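Local coordinates for N-acetyltransferase (Staphylococcus aureus subsp. aureus, PDB 4LUA), which probably transfers an acetyl group from acetyl-coenzyme A to an amine substrate, as GNAT acetyltransferases do, at residues 66-71 / 89-94; 5-10 / 100-105; 138-143 / 158-163. One frame throughout, in Å; residues are numbered along the deposited sequence.

Contact 1. Residues 66-71 / 89-94; sequences LIATAA and NFVTNN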
loop_
_atom_site.group_PDB
_atom_site.type_symbol
_atom_site.label_atom_id
_atom_site.label_comp_id
_atom_site.label_asym_id
_atom_site.label_seq_id
_atom_site.Cartn_x
_atom_site.Cartn_y
_atom_site.Cartn_z
ATOM N N LEU A 66 0.911 14.852 -6.495
ATOM C CA LEU A 66 0.730 13.474 -6.055
ATOM C C LEU A 66 0.924 13.431 -4.545
ATOM O O LEU A 66 2.022 13.771 -4.012
ATOM C CB LEU A 66 1.780 12.588 -6.770
ATOM C CG LEU A 66 1.800 11.144 -6.334
ATOM C CD1 LEU A 66 0.467 10.428 -6.655
ATOM C CD2 LEU A 66 2.982 10.469 -7.072
ATOM N N ILE A 67 -0.129 13.051 -3.824
ATOM C CA ILE A 67 -0.050 13.086 -2.357
ATOM C C ILE A 67 -0.076 11.744 -1.664
ATOM O O ILE A 67 0.198 11.661 -0.470
ATOM C CB ILE A 67 -1.134 14.021 -1.750
ATOM C CG1 ILE A 67 -2.546 13.482 -1.986
ATOM C CG2 ILE A 67 -0.938 15.438 -2.358
ATOM C CD1 ILE A 67 -3.581 14.288 -1.152
ATOM N N ALA A 68 -0.406 10.687 -2.401
ATOM C CA ALA A 68 -0.455 9.357 -1.792
ATOM C C ALA A 68 -0.418 8.309 -2.876
ATOM O O ALA A 68 -0.801 8.575 -4.036
ATOM C CB ALA A 68 -1.751 9.150 -0.929
ATOM N N THR A 69 0.044 7.111 -2.502
ATOM C CA THR A 69 0.051 6.009 -3.468
ATOM C C THR A 69 -0.107 4.680 -2.747
ATOM O O THR A 69 0.232 4.578 -1.556
ATOM C CB THR A 69 1.392 5.984 -4.272
ATOM O OG1 THR A 69 1.317 5.001 -5.327
ATOM C CG2 THR A 69 2.682 5.758 -3.421
ATOM N N ALA A 70 -0.635 3.682 -3.488
ATOM C CA ALA A 70 -0.502 2.280 -3.045
ATOM C C ALA A 70 -0.545 1.433 -4.303
ATOM O O ALA A 70 -1.058 1.885 -5.326
ATOM C CB ALA A 70 -1.640 1.914 -2.039
ATOM N N ALA A 71 0.007 0.217 -4.203
ATOM C CA ALA A 71 0.067 -0.721 -5.325
ATOM C C ALA A 71 -0.665 -2.035 -4.923
ATOM O O ALA A 71 -0.721 -2.440 -3.752
ATOM C CB ALA A 71 1.516 -0.972 -5.647
ATOM N N ASN A 89 2.571 1.602 0.148
ATOM C CA ASN A 89 1.526 2.596 0.499
ATOM C C ASN A 89 2.219 3.738 1.207
ATOM O O ASN A 89 2.630 3.617 2.379
ATOM C CB ASN A 89 0.516 1.877 1.393
ATOM C CG ASN A 89 -0.701 2.747 1.837
ATOM O OD1 ASN A 89 -1.307 2.445 2.866
ATOM N ND2 ASN A 89 -1.015 3.843 1.120
ATOM N N PHE A 90 2.427 4.846 0.481
ATOM C CA PHE A 90 3.042 6.045 1.071
ATOM C C PHE A 90 2.039 7.162 0.998
ATOM O O PHE A 90 1.501 7.447 -0.086
ATOM C CB PHE A 90 4.305 6.433 0.246
ATOM C CG PHE A 90 5.398 5.403 0.325
ATOM C CD1 PHE A 90 6.387 5.471 1.287
ATOM C CD2 PHE A 90 5.424 4.367 -0.604
ATOM C CE1 PHE A 90 7.414 4.494 1.370
ATOM C CE2 PHE A 90 6.439 3.392 -0.540
ATOM C CZ PHE A 90 7.432 3.456 0.429
ATOM N N VAL A 91 1.765 7.796 2.144
ATOM C CA VAL A 91 0.692 8.794 2.205
ATOM C C VAL A 91 1.257 10.045 2.871
ATOM O O VAL A 91 1.801 9.941 3.972
ATOM C CB VAL A 91 -0.428 8.297 3.122
ATOM C CG1 VAL A 91 -1.593 9.289 3.083
ATOM C CG2 VAL A 91 -0.823 6.890 2.779
ATOM N N THR A 92 1.160 11.216 2.222
ATOM C CA THR A 92 1.629 12.458 2.837
ATOM C C THR A 92 0.970 12.622 4.208
ATOM O O THR A 92 -0.232 12.471 4.335
ATOM C CB THR A 92 1.348 13.651 1.919
ATOM O OG1 THR A 92 2.090 13.452 0.706
ATOM C CG2 THR A 92 1.866 14.950 2.601
ATOM N N ASN A 93 1.804 12.911 5.220
ATOM C CA ASN A 93 1.345 13.111 6.614
ATOM C C ASN A 93 0.629 11.890 7.215
ATOM O O ASN A 93 -0.057 12.041 8.239
ATOM C CB ASN A 93 0.370 14.302 6.714
ATOM C CG ASN A 93 0.962 15.631 6.225
ATOM O OD1 ASN A 93 2.141 15.890 6.412
ATOM N ND2 ASN A 93 0.121 16.483 5.603
ATOM N N ASN A 94 0.769 10.699 6.624
ATOM C CA ASN A 94 -0.023 9.519 7.047
ATOM C C ASN A 94 -1.495 9.827 7.220
ATOM O O ASN A 94 -2.189 9.325 8.156
ATOM C CB ASN A 94 0.489 8.907 8.357
ATOM C CG ASN A 94 1.568 7.845 8.135
ATOM O OD1 ASN A 94 1.714 7.303 7.037
ATOM N ND2 ASN A 94 2.251 7.471 9.213
#
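Ala68 faces Val91 and Thr69 faces Phe90 where strands 65-75 and 83-91 pair as an antiparallel beta hairpin in the N-terminal sheet of the GNAT fold. Thr69 N donates to Phe90 O at 2.8 Å; the return bond from Phe90 N to Thr69 O is weak. Asn89 strengthens this point: CG stands anti to the backbone N (chi1 -178°), and ND2 reaches Thr69 O at 3.0 Å with the acceptor close to the amide plane and the N-H...O angle at 170°. Asn99 of helix 96-112 holds the other end of that amide, OD1. Thr69 directs OG1 to Phe58 O on strand 55-62 and leaves CG2 at the edge of the Phe90 ring, near its plane. On the face carrying Ala68 and Val91, Ala68 CB meets Val91 CG1 at 4.0 Å, with helix 96-112 packed against both; helix 15-25 lies against Thr69 and Phe90 on the other. Next to the Ala68-Val91 pair, Thr92 grips one acceptor twice. Its N approaches Ile67 O almost in line with the carbonyl, while OG1, anti to its own carbonyl carbon (chi1 -62°), donates to Ile67 O from the side at 2.9 Å.

Contact 2. Residues 5-10 / 100-105; sequences IEIKTL and SELINF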
loop_
_atom_site.group_PDB
_atom_site.type_symbol
_atom_site.label_atom_id
_atom_site.label_comp_id
_atom_site.label_asym_id
_atom_site.label_seq_id
_atom_site.Cartn_x
_atom_site.Cartn_y
_atom_site.Cartn_z
ATOM N N ILE A 5 -9.576 14.985 -4.204
ATOM C CA ILE A 5 -8.618 14.071 -4.783
ATOM C C ILE A 5 -9.169 13.329 -5.984
ATOM O O ILE A 5 -10.346 12.881 -6.004
ATOM C CB ILE A 5 -8.183 13.038 -3.696
ATOM C CG1 ILE A 5 -7.250 13.780 -2.732
ATOM C CG2 ILE A 5 -7.446 11.876 -4.260
ATOM C CD1 ILE A 5 -7.999 14.116 -1.521
ATOM N N GLU A 6 -8.300 13.135 -6.963
ATOM C CA GLU A 6 -8.557 12.238 -8.098
ATOM C C GLU A 6 -7.668 11.009 -7.910
ATOM O O GLU A 6 -6.488 11.168 -7.552
ATOM C CB GLU A 6 -8.197 12.905 -9.443
ATOM C CG GLU A 6 -8.452 11.915 -10.627
ATOM C CD GLU A 6 -7.952 12.434 -11.963
ATOM O OE1 GLU A 6 -7.462 13.591 -12.049
ATOM O OE2 GLU A 6 -8.057 11.691 -12.965
ATOM N N ILE A 7 -8.199 9.798 -8.054
ATOM C CA ILE A 7 -7.358 8.605 -7.990
ATOM C C ILE A 7 -7.080 8.185 -9.435
ATOM O O ILE A 7 -8.011 7.988 -10.239
ATOM C CB ILE A 7 -8.064 7.498 -7.201
ATOM C CG1 ILE A 7 -8.262 7.979 -5.737
ATOM C CG2 ILE A 7 -7.220 6.198 -7.289
ATOM C CD1 ILE A 7 -9.060 6.963 -4.857
ATOM N N LYS A 8 -5.781 8.124 -9.774
ATOM C CA LYS A 8 -5.321 7.840 -11.129
ATOM C C LYS A 8 -4.500 6.576 -11.144
ATOM O O LYS A 8 -3.869 6.201 -10.141
ATOM C CB LYS A 8 -4.435 8.982 -11.673
ATOM C CG LYS A 8 -5.098 10.390 -11.751
ATOM C CD LYS A 8 -4.172 11.472 -12.434
ATOM C CE LYS A 8 -4.497 12.933 -11.981
ATOM N NZ LYS A 8 -3.809 14.091 -12.708
ATOM N N THR A 9 -4.514 5.894 -12.273
ATOM C CA THR A 9 -3.595 4.786 -12.443
ATOM C C THR A 9 -2.291 5.421 -12.885
ATOM O O THR A 9 -2.251 6.260 -13.809
ATOM C CB THR A 9 -4.095 3.759 -13.485
ATOM O OG1 THR A 9 -5.275 3.096 -12.988
ATOM C CG2 THR A 9 -3.051 2.687 -13.689
ATOM N N LEU A 10 -1.197 4.999 -12.273
ATOM C CA LEU A 10 0.121 5.546 -12.593
ATOM C C LEU A 10 0.776 4.622 -13.582
ATOM O O LEU A 10 0.546 3.407 -13.572
ATOM C CB LEU A 10 0.992 5.646 -11.333
ATOM C CG LEU A 10 0.357 6.454 -10.193
ATOM C CD1 LEU A 10 1.441 6.632 -9.094
ATOM C CD2 LEU A 10 -0.126 7.839 -10.764
ATOM N N SER A 100 -7.931 6.278 3.675
ATOM C CA SER A 100 -9.171 5.481 3.715
ATOM C C SER A 100 -9.841 5.587 2.362
ATOM O O SER A 100 -10.390 4.557 1.892
ATOM C CB SER A 100 -10.153 5.984 4.795
ATOM O OG SER A 100 -9.660 5.602 6.076
ATOM N N GLU A 101 -9.814 6.776 1.745
ATOM C CA GLU A 101 -10.412 6.896 0.393
ATOM C C GLU A 101 -9.639 5.996 -0.582
ATOM O O GLU A 101 -10.226 5.249 -1.404
ATOM C CB GLU A 101 -10.419 8.339 -0.089
ATOM C CG GLU A 101 -11.615 9.134 0.370
ATOM C CD GLU A 101 -11.561 10.579 -0.140
ATOM O OE1 GLU A 101 -11.013 10.799 -1.253
ATOM O OE2 GLU A 101 -12.047 11.487 0.584
ATOM N N LEU A 102 -8.304 5.972 -0.448
ATOM C CA LEU A 102 -7.476 5.149 -1.333
ATOM C C LEU A 102 -7.711 3.630 -1.149
ATOM O O LEU A 102 -7.929 2.882 -2.126
ATOM C CB LEU A 102 -5.974 5.500 -1.123
ATOM C CG LEU A 102 -5.010 4.676 -1.969
ATOM C CD1 LEU A 102 -5.259 4.779 -3.511
ATOM C CD2 LEU A 102 -3.617 5.197 -1.665
ATOM N N ILE A 103 -7.692 3.132 0.099
ATOM C CA ILE A 103 -7.845 1.695 0.322
ATOM C C ILE A 103 -9.306 1.295 0.026
ATOM O O ILE A 103 -9.549 0.205 -0.507
ATOM C CB ILE A 103 -7.381 1.333 1.743
ATOM C CG1 ILE A 103 -5.923 1.752 1.967
ATOM C CG2 ILE A 103 -7.595 -0.153 1.962
ATOM C CD1 ILE A 103 -4.901 1.157 0.890
ATOM N N ASN A 104 -10.301 2.154 0.325
ATOM C CA ASN A 104 -11.687 1.805 -0.079
ATOM C C ASN A 104 -11.806 1.683 -1.611
ATOM O O ASN A 104 -12.515 0.793 -2.148
ATOM C CB ASN A 104 -12.720 2.807 0.438
ATOM C CG ASN A 104 -13.258 2.422 1.796
ATOM O OD1 ASN A 104 -13.545 1.252 2.044
ATOM N ND2 ASN A 104 -13.439 3.418 2.681
ATOM N N PHE A 105 -11.102 2.592 -2.317
ATOM C CA PHE A 105 -11.056 2.439 -3.758
ATOM C C PHE A 105 -10.431 1.114 -4.170
ATOM O O PHE A 105 -10.987 0.451 -5.070
ATOM C CB PHE A 105 -10.332 3.652 -4.419
ATOM C CG PHE A 105 -9.778 3.322 -5.770
ATOM C CD1 PHE A 105 -10.539 3.435 -6.903
ATOM C CD2 PHE A 105 -8.488 2.806 -5.847
ATOM C CE1 PHE A 105 -10.029 3.079 -8.174
ATOM C CE2 PHE A 105 -8.003 2.368 -7.025
ATOM C CZ PHE A 105 -8.777 2.490 -8.218
#
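Ile7 lays its CG2 methyl over the face of the Phe105 ring, 3.9 Å from the centroid and 10° off the ring normal, a well-centred CH-pi contact. The other branch of the same side chain does a second job: CD1 meets Phe105 CB at 3.6 Å, at the base of the ring. The two side chains slide past each other in opposite directions. The torsions explain the division. In Ile7, CG2 is anti to the backbone N and CG1 anti to the carbonyl carbon, and an extended chi2 of 176° carries CD1 on to the helix, where it also lies 4.0 Å from Glu101 O. The Phe105 ring is held from elsewhere too, since Phe58 of strand 55-62 pairs with it edge-to-face.

Away from this pair the contact thins. Leu102 CD1 comes to 4.5 Å from Ile7 CG2, a marginal touch; Leu102 also touches Cys60 and Ala70 of the adjoining strands. Ile5 CB lies a similar 4.4 Å from Glu101 OE1, at the exposed edge. Glu6 and Lys8 point away from the helix, and Lys8 makes a cation-pi contact with Tyr61. The axes of strand 6-9 and helix 100-105 run 10.2 Å apart at 48°, the spacing of a helix lying on a beta-sheet. This is alpha/beta layer packing in the GNAT fold, with helix 96-112 reaching the outermost strand of the N-terminal antiparallel sheet.

Contact 3. Residues 138-143 / 158-163; sequences FDILGF and HWLFYD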
loop_
_atom_site.group_PDB
_atom_site.type_symbol
_atom_site.label_atom_id
_atom_site.label_comp_id
_atom_site.label_asym_id
_atom_site.label_seq_id
_atom_site.Cartn_x
_atom_site.Cartn_y
_atom_site.Cartn_z
ATOM N N PHE A 138 -11.022 -5.198 7.097
ATOM C CA PHE A 138 -10.049 -6.298 7.073
ATOM C C PHE A 138 -10.047 -7.046 8.402
ATOM O O PHE A 138 -10.225 -6.422 9.475
ATOM C CB PHE A 138 -8.629 -5.736 6.869
ATOM C CG PHE A 138 -8.342 -5.320 5.442
ATOM C CD1 PHE A 138 -9.012 -4.211 4.865
ATOM C CD2 PHE A 138 -7.441 -6.040 4.639
ATOM C CE1 PHE A 138 -8.751 -3.839 3.529
ATOM C CE2 PHE A 138 -7.162 -5.654 3.289
ATOM C CZ PHE A 138 -7.859 -4.532 2.752
ATOM N N ASP A 139 -9.807 -8.353 8.334
ATOM C CA ASP A 139 -9.771 -9.220 9.523
ATOM C C ASP A 139 -8.395 -9.786 9.674
ATOM O O ASP A 139 -7.612 -9.895 8.728
ATOM C CB ASP A 139 -10.754 -10.355 9.325
ATOM C CG ASP A 139 -12.218 -9.892 9.515
ATOM O OD1 ASP A 139 -12.471 -8.821 10.135
ATOM O OD2 ASP A 139 -13.116 -10.621 9.070
ATOM N N ILE A 140 -8.062 -10.204 10.903
ATOM C CA ILE A 140 -6.742 -10.770 11.136
ATOM C C ILE A 140 -6.611 -12.178 10.514
ATOM O O ILE A 140 -7.525 -13.027 10.610
ATOM C CB ILE A 140 -6.516 -10.838 12.653
ATOM C CG1 ILE A 140 -5.181 -11.477 12.964
ATOM C CG2 ILE A 140 -7.523 -11.750 13.247
ATOM C CD1 ILE A 140 -4.022 -10.497 12.680
ATOM N N LEU A 141 -5.509 -12.379 9.784
ATOM C CA LEU A 141 -5.154 -13.696 9.258
ATOM C C LEU A 141 -4.196 -14.289 10.254
ATOM O O LEU A 141 -4.405 -15.424 10.759
ATOM C CB LEU A 141 -4.465 -13.476 7.869
ATOM C CG LEU A 141 -4.236 -14.785 7.086
ATOM C CD1 LEU A 141 -4.121 -14.465 5.576
ATOM C CD2 LEU A 141 -2.992 -15.593 7.549
ATOM N N GLY A 142 -3.122 -13.578 10.535
ATOM C CA GLY A 142 -2.157 -14.188 11.438
ATOM C C GLY A 142 -0.967 -13.308 11.759
ATOM O O GLY A 142 -1.039 -12.075 11.553
ATOM N N PHE A 143 0.096 -13.915 12.260
ATOM C CA PHE A 143 1.279 -13.190 12.767
ATOM C C PHE A 143 2.472 -13.978 12.294
ATOM O O PHE A 143 2.604 -15.213 12.547
ATOM C CB PHE A 143 1.252 -13.118 14.306
ATOM C CG PHE A 143 2.533 -12.573 14.932
ATOM C CD1 PHE A 143 2.731 -11.190 15.026
ATOM C CD2 PHE A 143 3.480 -13.424 15.454
ATOM C CE1 PHE A 143 3.929 -10.684 15.626
ATOM C CE2 PHE A 143 4.680 -12.943 16.029
ATOM C CZ PHE A 143 4.884 -11.559 16.117
ATOM N N HIS A 158 1.828 -8.550 11.332
ATOM C CA HIS A 158 0.466 -9.107 11.274
ATOM C C HIS A 158 0.055 -9.167 9.809
ATOM O O HIS A 158 0.377 -8.280 8.997
ATOM C CB HIS A 158 -0.564 -8.281 12.041
ATOM C CG HIS A 158 -0.375 -8.367 13.518
ATOM N ND1 HIS A 158 0.079 -7.295 14.265
ATOM C CD2 HIS A 158 -0.482 -9.413 14.368
ATOM C CE1 HIS A 158 0.199 -7.674 15.530
ATOM N NE2 HIS A 158 -0.083 -8.969 15.617
ATOM N N TRP A 159 -0.688 -10.221 9.448
ATOM C CA TRP A 159 -1.272 -10.285 8.127
ATOM C C TRP A 159 -2.777 -10.146 8.314
ATOM O O TRP A 159 -3.363 -10.760 9.192
ATOM C CB TRP A 159 -1.007 -11.695 7.530
ATOM C CG TRP A 159 0.377 -11.783 6.987
ATOM C CD1 TRP A 159 1.515 -12.295 7.619
ATOM C CD2 TRP A 159 0.790 -11.308 5.699
ATOM N NE1 TRP A 159 2.594 -12.172 6.752
ATOM C CE2 TRP A 159 2.187 -11.563 5.588
ATOM C CE3 TRP A 159 0.114 -10.695 4.633
ATOM C CZ2 TRP A 159 2.916 -11.227 4.419
ATOM C CZ3 TRP A 159 0.832 -10.375 3.476
ATOM C CH2 TRP A 159 2.231 -10.641 3.401
ATOM N N LEU A 160 -3.413 -9.303 7.480
ATOM C CA LEU A 160 -4.862 -9.132 7.509
ATOM C C LEU A 160 -5.393 -9.406 6.117
ATOM O O LEU A 160 -4.664 -9.254 5.138
ATOM C CB LEU A 160 -5.188 -7.649 7.856
ATOM C CG LEU A 160 -5.034 -7.286 9.364
ATOM C CD1 LEU A 160 -3.554 -7.160 9.753
ATOM C CD2 LEU A 160 -5.747 -5.895 9.643
ATOM N N PHE A 161 -6.673 -9.724 6.033
ATOM C CA PHE A 161 -7.271 -9.976 4.730
ATOM C C PHE A 161 -8.632 -9.315 4.654
ATOM O O PHE A 161 -9.316 -9.108 5.678
ATOM C CB PHE A 161 -7.425 -11.492 4.472
ATOM C CG PHE A 161 -8.495 -12.145 5.311
ATOM C CD1 PHE A 161 -9.830 -12.200 4.890
ATOM C CD2 PHE A 161 -8.148 -12.690 6.546
ATOM C CE1 PHE A 161 -10.828 -12.809 5.705
ATOM C CE2 PHE A 161 -9.133 -13.313 7.365
ATOM C CZ PHE A 161 -10.460 -13.368 6.937
ATOM N N TYR A 162 -9.081 -9.073 3.407
ATOM C CA TYR A 162 -10.459 -8.634 3.179
ATOM C C TYR A 162 -11.098 -9.661 2.269
ATOM O O TYR A 162 -10.582 -9.958 1.163
ATOM C CB TYR A 162 -10.447 -7.235 2.491
ATOM C CG TYR A 162 -11.826 -6.649 2.347
ATOM C CD1 TYR A 162 -12.664 -7.064 1.346
ATOM C CD2 TYR A 162 -12.250 -5.628 3.208
ATOM C CE1 TYR A 162 -13.940 -6.536 1.233
ATOM C CE2 TYR A 162 -13.523 -5.091 3.101
ATOM C CZ TYR A 162 -14.356 -5.555 2.112
ATOM O OH TYR A 162 -15.653 -5.054 1.946
ATOM N N ASP A 163 -12.260 -10.118 2.726
ATOM C CA ASP A 163 -13.026 -11.174 2.097
ATOM C C ASP A 163 -13.801 -10.600 0.941
ATOM O O ASP A 163 -14.875 -9.999 1.174
ATOM C CB ASP A 163 -13.986 -11.785 3.128
ATOM C CG ASP A 163 -14.813 -12.907 2.556
ATOM O OD1 ASP A 163 -15.489 -13.578 3.366
ATOM O OD2 ASP A 163 -14.802 -13.129 1.316
#
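Phe138 and Tyr162 form the tightly packed end of this antiparallel hairpin between strands 139-150 and 153-163. Tyr162 CB sits over the centre of the Phe138 ring, 3.7 Å from its centroid and 9° off the normal, and the edge of the Tyr162 ring is turned to the same Phe138 ring with the two planes at 61°. The side chains cross at about a right angle. Phe138 CB also touches Leu160 CD2 at 4.0 Å, extending the apolar patch.

Next along the strands, Asp139 and Phe161 pair through two backbone bonds. Phe161 adopts the less common rotamer with CG between its backbone N and carbonyl carbon (chi1 71°), and the ring folds back across the neighbouring strand: Asp139 CB lies over its face and Leu141 CB at its edge. The register then slips by one residue. Leu141 N and Gly142 N both donate to Trp159 O, at 2.8 and 3.1 Å and from the same face of its carbonyl plane, a classic beta bulge; Trp159 N answers to Gly142 O.

The solvent side is looser: Asp139, Ile140, Leu141 and Phe143 are exposed. Beyond the bulge, Phe143 and His158 cross obliquely, touching through Phe143 CD1 and His158 NE2 at 3.6 Å. Before it, Ile140 CD1 bends round to Trp159 O. The Trp159 indole leads away from residues 138-143, and NE1 bonds to Glu144 OE1, further along the partner strand.

Strand 153-163 is the middle strand of its sheet, bonded on its other side to strand 117-123. Helix 96-112 packs through Ile107 against Phe138 and Tyr162, while helix 127-135 brings Tyr133 onto Phe138 and Leu160.

Overall arrangement
Contacts 1 and 2 lie 10 Å apart, centre to centre, and share the N-terminal antiparallel sheet. Contact 1 is nested in the chain within the loop closed by contact 2, and the two touch where Leu102 CD2 packs on Thr69 and Ala70. Contact 3 follows later in the chain and belongs to the C-terminal three-stranded sheet, its centre about 21 Å from each of the others. Helix 96-112 links the halves: it packs on the first sheet, and its Ile103 meets Phe138 of contact 3. Both sheets thus share one helix, consistent with the GNAT fold, in which acetyl-coenzyme A typically binds where the two halves of the sheet splay apart.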